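Long-range contact in Plm1 (Streptomyces sp. HK803, PDB 4HXY), which probably reduces a beta-keto group of the growing polyketide with NADPH, as the ketoreductase of the first module in phoslactomycin biosynthesis: residues A268-V273 against P312-F317. Sequence-based numbering, arbitrary orientation. Where two conformers were deposited one is given.
Sequences APVRTV and PDLDDF
Arg271 sets out with CG anti to its own carbonyl carbon (chi1 -57°) and then bends at chi2 and chi3, so the long side chain folds over toward 312-317. Asp315 also has CG anti to its carbonyl carbon, and the two side chains cross obliquely with guanidinium and carboxylate planes 84° apart. Arg271 NH2 meets Asp315 OD1 at 2.9 Å in a salt bridge whose hydrogen bond is bent and therefore weak. NH1 of Arg271 makes a weak bond of 2.7 Å to the backbone O of Asp313. The forked end of an arginine suits this place, since its two terminal nitrogens can serve a carbonyl and a carboxylate at once. The main chains are joined by two bonds: a bent one of 2.8 Å from Asp315 N to Arg271 O, with the donor in the carbonyl plane, and a straighter one of 3.1 Å from Val273 N to Asp316 O, from above that carbonyl's plane. These bonds start the parallel pairing of strands 270-275 and 316-322 in the Rossmann-type KR domain. Among the apolar groups, branched Leu314 puts CD2 3.9 Å from Val270 CG1 and CD1 3.8 Å from Val273 CG2. Val273 and Phe317, on the same face of the sheet, pack against Leu307 of helix 290-310. On the face of Thr272 and Asp316, Thr272 OG1 donates to a water shared with Asp315 OD2 and accepts from one shared with Asp316 OD2; the small hydroxyl, able to do both, suits a place between two waters, and Asp316 has its main partner in Arg355. An alanine in place of Asp315 would remove the carboxylate, and with it the salt bridge and the water link to Thr272, and would probably leave the Arg271 guanidinium less firmly positioned. The chemistry implies a strand start fastened by main-chain bonds and leucine packing, with charge and water supplementing them where Arg271 and Asp315 are partly exposed.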
# COMPACT_ATOMS: atom_id res chain seq x y z
N ALA A 268 15.59 6.05 -27.71
CA ALA A 268 14.17 6.00 -27.33
C ALA A 268 14.05 5.56 -25.87
O ALA A 268 13.37 4.59 -25.56
CB ALA A 268 13.38 5.04 -28.23
N PRO A 269 14.72 6.29 -24.97
CA PRO A 269 14.72 5.89 -23.55
C PRO A 269 13.32 5.92 -22.93
O PRO A 269 12.49 6.73 -23.34
CB PRO A 269 15.63 6.94 -22.90
CG PRO A 269 15.52 8.13 -23.79
CD PRO A 269 15.40 7.58 -25.17
N VAL A 270 13.06 5.02 -21.99
CA VAL A 270 11.82 5.03 -21.21
C VAL A 270 11.70 6.39 -20.56
O VAL A 270 12.63 6.84 -19.90
CB VAL A 270 11.80 3.92 -20.11
CG1 VAL A 270 10.55 4.06 -19.20
CG2 VAL A 270 11.87 2.54 -20.75
N ARG A 271 10.55 7.04 -20.80
CA ARG A 271 10.22 8.35 -20.21
C ARG A 271 9.06 8.30 -19.22
O ARG A 271 8.97 9.14 -18.35
CB ARG A 271 9.90 9.38 -21.30
CG ARG A 271 11.03 9.59 -22.33
CD ARG A 271 12.33 9.99 -21.66
NE ARG A 271 12.17 11.23 -20.90
CZ ARG A 271 12.74 11.50 -19.73
NH1 ARG A 271 13.53 10.61 -19.12
NH2 ARG A 271 12.52 12.67 -19.14
N THR A 272 8.18 7.30 -19.35
CA THR A 272 7.04 7.13 -18.45
C THR A 272 6.94 5.66 -18.08
O THR A 272 7.12 4.78 -18.92
CB THR A 272 5.71 7.60 -19.08
OG1 THR A 272 5.70 9.03 -19.18
CG2 THR A 272 4.48 7.15 -18.25
N VAL A 273 6.68 5.42 -16.80
CA VAL A 273 6.36 4.08 -16.32
C VAL A 273 4.98 4.09 -15.70
O VAL A 273 4.67 4.95 -14.87
CB VAL A 273 7.35 3.64 -15.25
CG1 VAL A 273 6.84 2.35 -14.60
CG2 VAL A 273 8.73 3.44 -15.86
N PRO A 312 16.01 6.66 -12.89
CA PRO A 312 16.02 7.89 -12.08
C PRO A 312 15.46 9.14 -12.75
O PRO A 312 15.12 10.08 -12.03
CB PRO A 312 17.51 8.10 -11.80
CG PRO A 312 18.21 7.43 -12.94
CD PRO A 312 17.37 6.22 -13.24
N ASP A 313 15.40 9.14 -14.08
CA ASP A 313 15.01 10.31 -14.86
C ASP A 313 13.77 9.95 -15.69
O ASP A 313 13.88 9.36 -16.76
CB ASP A 313 16.16 10.74 -15.79
CG ASP A 313 17.47 10.94 -15.05
OD1 ASP A 313 17.44 11.52 -13.95
OD2 ASP A 313 18.54 10.50 -15.56
N LEU A 314 12.59 10.24 -15.16
CA LEU A 314 11.33 9.98 -15.87
C LEU A 314 10.44 11.20 -15.80
O LEU A 314 10.49 11.96 -14.82
CB LEU A 314 10.56 8.82 -15.24
CG LEU A 314 11.24 7.45 -15.25
CD1 LEU A 314 10.49 6.47 -14.34
CD2 LEU A 314 11.32 6.95 -16.69
N ASP A 315 9.62 11.37 -16.83
CA ASP A 315 8.55 12.36 -16.86
C ASP A 315 7.45 12.02 -15.86
O ASP A 315 6.82 12.92 -15.29
CB ASP A 315 7.91 12.44 -18.25
CG ASP A 315 8.85 13.00 -19.33
OD1 ASP A 315 9.81 13.69 -18.98
OD2 ASP A 315 8.60 12.76 -20.53
N ASP A 316 7.18 10.72 -15.72
CA ASP A 316 6.14 10.20 -14.85
C ASP A 316 6.45 8.79 -14.38
O ASP A 316 7.02 7.99 -15.13
CB ASP A 316 4.78 10.22 -15.55
CG ASP A 316 4.14 11.58 -15.51
OD1 ASP A 316 3.96 12.12 -14.39
OD2 ASP A 316 3.86 12.12 -16.61
N PHE A 317 6.08 8.51 -13.14
CA PHE A 317 6.26 7.20 -12.52
C PHE A 317 4.98 6.94 -11.75
O PHE A 317 4.77 7.53 -10.68
CB PHE A 317 7.47 7.29 -11.59
CG PHE A 317 7.88 6.00 -10.93
CD1 PHE A 317 8.76 5.14 -11.54
CD2 PHE A 317 7.47 5.71 -9.65
CE1 PHE A 317 9.19 3.96 -10.92
CE2 PHE A 317 7.90 4.53 -9.01
CZ PHE A 317 8.74 3.66 -9.66
O HOH W 1 15.11 7.09 -18.88
O HOH W 2 6.79 10.43 -21.14
O HOH W 3 4.40 11.34 -19.05